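Local coordinates for putative peptide binding protein (Ruminococcus gnavus, PDB 3NOH) that is of unknown function but probably binds peptides, as a member of a family in the periplasmic-binding-protein clan, at residues 44-49 with 78-83. Residues are numbered along the deposited sequence; the frame is centred on the assembly and turned at random.
Sequences KAFVTG and DSLCER
With CG anti to the backbone N (chi1 -170°), the ring of Phe46 swings out from the last turn of its helix and reaches Leu80 and Arg83 on the neighbouring one. Leu80 answers with CG likewise anti to its own N (chi1 174°), which, with chi2 at 61°, turns CD1 and CD2 toward Phe46 and Val47. The pair illustrates how two helices, 7.5 Å apart between the CA atoms of Val47 and Leu80 at the nearest point, are joined by apolar side-chain packing and by a ring's contact with a backbone carbonyl. The ring presents its edge: CE1 of Phe46 lies 4.2 Å from CD1 of Leu80, and CZ of Phe46 comes within 3.4 Å of the carbonyl O of Arg83, also near the ring plane. CB of Arg83 adds an aliphatic contact, 4.0 Å from CE1 of Phe46. In one of two modelled conformers the arginine chain bends at chi3 and folds back along its own helix, laying one face of the guanidinium over CA of Leu80. Beside the ring, Val47 crosses Leu80 at about a right angle, its CG2 4.1 Å from CD2 of Leu80, and the leucine thereby spans both residues. Were Phe46 an alanine, CD1 of Leu80 and the CB and carbonyl of Arg83 would probably lose their aromatic neighbour, opening a gap between the helices. Just past this point the first helix ends in a Schellman motif, with Gly49 at positive phi. The contact is helix-helix packing in an alpha/beta fold built on a mixed five-stranded sheet: it joins the C-terminal end of helix 37-47 to helix 71-86, where Phe46 also meets Leu84 and, in the loops, Ile54 and Ala87, while Val47 packs on Tyr76 of that helix and on Leu133 of the outermost strand 129-134.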
ATOM      1  N   LYS A  44      -5.157   1.773   7.115  1.00 31.41           N
ATOM      2  CA  LYS A  44      -4.179   1.104   7.931  1.00 32.42           C
ATOM      3  C   LYS A  44      -4.793  -0.056   8.703  1.00 37.09           C
ATOM      4  O   LYS A  44      -4.239  -1.164   8.717  1.00 37.50           O
ATOM      5  CB  LYS A  44      -3.548   2.106   8.918  1.00 31.40           C
ATOM      6  CG  LYS A  44      -2.634   3.115   8.265  1.00 32.11           C
ATOM      7  CD  LYS A  44      -2.167   4.149   9.260  1.00 35.61           C
ATOM      8  CE  LYS A  44      -1.302   5.226   8.661  1.00 39.99           C
ATOM      9  NZ  LYS A  44      -0.940   6.226   9.714  1.00 37.44           N
ATOM     10  N   ALA A  45      -5.927   0.219   9.355  1.00 36.38           N
ATOM     11  CA  ALA A  45      -6.639  -0.775  10.134  1.00 39.01           C
ATOM     12  C   ALA A  45      -7.064  -1.931   9.235  1.00 41.38           C
ATOM     13  O   ALA A  45      -7.036  -3.093   9.642  1.00 43.79           O
ATOM     14  CB  ALA A  45      -7.869  -0.152  10.825  1.00 41.23           C
ATOM     15  N   PHE A  46      -7.493  -1.614   8.017  1.00 36.13           N
ATOM     16  CA  PHE A  46      -7.948  -2.668   7.112  1.00 38.81           C
ATOM     17  C   PHE A  46      -6.805  -3.577   6.718  1.00 37.51           C
ATOM     18  O   PHE A  46      -6.942  -4.801   6.731  1.00 40.19           O
ATOM     19  CB  PHE A  46      -8.556  -2.085   5.846  1.00 36.49           C
ATOM     20  CG  PHE A  46      -9.258  -3.120   4.976  1.00 33.60           C
ATOM     21  CD1 PHE A  46      -8.514  -3.896   4.060  1.00 34.96           C
ATOM     22  CD2 PHE A  46     -10.617  -3.281   5.051  1.00 36.95           C
ATOM     23  CE1 PHE A  46      -9.151  -4.833   3.252  1.00 37.45           C
ATOM     24  CE2 PHE A  46     -11.281  -4.227   4.253  1.00 39.97           C
ATOM     25  CZ  PHE A  46     -10.529  -4.996   3.350  1.00 37.42           C
ATOM     26  N   VAL A  47      -5.685  -2.969   6.342  1.00 39.16           N
ATOM     27  CA  VAL A  47      -4.540  -3.732   5.910  1.00 41.52           C
ATOM     28  C   VAL A  47      -3.985  -4.651   7.016  1.00 45.08           C
ATOM     29  O   VAL A  47      -3.550  -5.751   6.710  1.00 51.00           O
ATOM     30  CB  VAL A  47      -3.442  -2.796   5.294  1.00 39.63           C
ATOM     31  CG1 VAL A  47      -2.187  -3.565   5.015  1.00 47.96           C
ATOM     32  CG2 VAL A  47      -3.969  -2.134   4.024  1.00 36.28           C
ATOM     33  N   THR A  48      -4.050  -4.231   8.284  1.00 44.05           N
ATOM     34  CA  THR A  48      -3.593  -5.059   9.419  1.00 48.55           C
ATOM     35  C   THR A  48      -4.631  -6.032   9.953  1.00 53.29           C
ATOM     36  O   THR A  48      -4.395  -6.678  10.978  1.00 58.74           O
ATOM     37  CB  THR A  48      -3.135  -4.167  10.584  1.00 49.08           C
ATOM     38  OG1 THR A  48      -4.247  -3.399  11.079  1.00 51.43           O
ATOM     39  CG2 THR A  48      -2.024  -3.234  10.129  1.00 45.28           C
ATOM     40  N   GLY A  49      -5.791  -6.130   9.304  1.00 54.20           N
ATOM     41  CA  GLY A  49      -6.857  -7.028   9.766  1.00 55.22           C
ATOM     42  C   GLY A  49      -7.691  -6.557  10.945  1.00 56.84           C
ATOM     43  O   GLY A  49      -8.549  -7.293  11.400  1.00 61.20           O
ATOM     44  N   ASP A  78      -2.138  -8.872  -4.516  1.00 22.86           N
ATOM     45  CA  ASP A  78      -3.280  -9.316  -5.329  1.00 22.59           C
ATOM     46  C   ASP A  78      -4.436  -9.768  -4.393  1.00 25.02           C
ATOM     47  O   ASP A  78      -5.602  -9.532  -4.671  1.00 27.02           O
ATOM     48  CB  ASP A  78      -2.904 -10.405  -6.332  1.00 23.77           C
ATOM     49  CG  ASP A  78      -2.050  -9.905  -7.515  1.00 25.61           C
ATOM     50  OD1 ASP A  78      -1.979  -8.684  -7.728  1.00 26.55           O
ATOM     51  OD2 ASP A  78      -1.498 -10.777  -8.202  1.00 30.17           O
ATOM     52  N   SER A  79      -4.078 -10.471  -3.319  1.00 28.11           N
ATOM     53  CA  SER A  79      -5.049 -10.935  -2.323  1.00 28.21           C
ATOM     54  C   SER A  79      -5.700  -9.769  -1.577  1.00 28.25           C
ATOM     55  O   SER A  79      -6.921  -9.772  -1.352  1.00 29.64           O
ATOM     56  CB  SER A  79      -4.347 -11.873  -1.330  1.00 34.37           C
ATOM     57  OG  SER A  79      -4.083 -13.119  -1.945  1.00 38.83           O
ATOM     58  N   LEU A  80      -4.873  -8.805  -1.175  1.00 27.67           N
ATOM     59  CA  LEU A  80      -5.331  -7.581  -0.494  1.00 27.88           C
ATOM     60  C   LEU A  80      -6.292  -6.828  -1.398  1.00 27.90           C
ATOM     61  O   LEU A  80      -7.311  -6.321  -0.929  1.00 27.33           O
ATOM     62  CB  LEU A  80      -4.143  -6.690  -0.112  1.00 28.47           C
ATOM     63  CG  LEU A  80      -4.472  -5.329   0.482  1.00 28.51           C
ATOM     64  CD1 LEU A  80      -5.268  -5.428   1.802  1.00 31.22           C
ATOM     65  CD2 LEU A  80      -3.178  -4.452   0.717  1.00 26.04           C
ATOM     66  N   CYS A  81      -5.956  -6.776  -2.688  1.00 26.89           N
ATOM     67  CA  CYS A  81      -6.839  -6.141  -3.700  1.00 27.85           C
ATOM     68  C   CYS A  81      -8.233  -6.770  -3.711  1.00 27.62           C
ATOM     69  O   CYS A  81      -9.274  -6.094  -3.743  1.00 27.77           O
ATOM     70  CB  CYS A  81      -6.188  -6.285  -5.083  1.00 25.46           C
ATOM     71  SG  CYS A  81      -6.967  -5.261  -6.318  1.00 28.38           S
ATOM     72  N   GLU A  82      -8.285  -8.102  -3.699  1.00 27.83           N
ATOM     73  CA  GLU A  82      -9.537  -8.798  -3.593  1.00 29.77           C
ATOM     74  C   GLU A  82     -10.334  -8.408  -2.312  1.00 28.65           C
ATOM     75  O   GLU A  82     -11.551  -8.160  -2.363  1.00 28.90           O
ATOM     76  CB  GLU A  82      -9.283 -10.296  -3.626  1.00 31.81           C
ATOM     77  CG  GLU A  82     -10.523 -11.087  -3.689  1.00 40.04           C
ATOM     78  CD  GLU A  82     -10.222 -12.577  -3.812  1.00 54.26           C
ATOM     79  OE1 GLU A  82      -9.063 -12.938  -4.165  1.00 58.11           O
ATOM     80  OE2 GLU A  82     -11.149 -13.361  -3.541  1.00 56.03           O
ATOM     81  N   ARG A  83      -9.638  -8.331  -1.184  1.00 28.48           N
ATOM     82  CA  ARG A  83     -10.334  -7.975   0.056  0.50 30.70           C
ATOM     83  C   ARG A  83     -10.807  -6.513   0.016  1.00 28.84           C
ATOM     84  O   ARG A  83     -11.932  -6.234   0.459  1.00 32.16           O
ATOM     85  CB  ARG A  83      -9.475  -8.261   1.296  0.50 29.18           C
ATOM     86  CG  ARG A  83      -9.186  -9.742   1.517  0.50 31.90           C
ATOM     87  CD  ARG A  83      -8.467 -10.002   2.877  0.50 32.92           C
ATOM     88  NE  ARG A  83      -7.237  -9.225   3.096  0.50 36.65           N
ATOM     89  CZ  ARG A  83      -6.019  -9.591   2.689  0.50 33.12           C
ATOM     90  NH1 ARG A  83      -5.854 -10.717   2.007  0.50 33.09           N
ATOM     91  NH2 ARG A  83      -4.965  -8.839   2.975  0.50 38.74           N
TER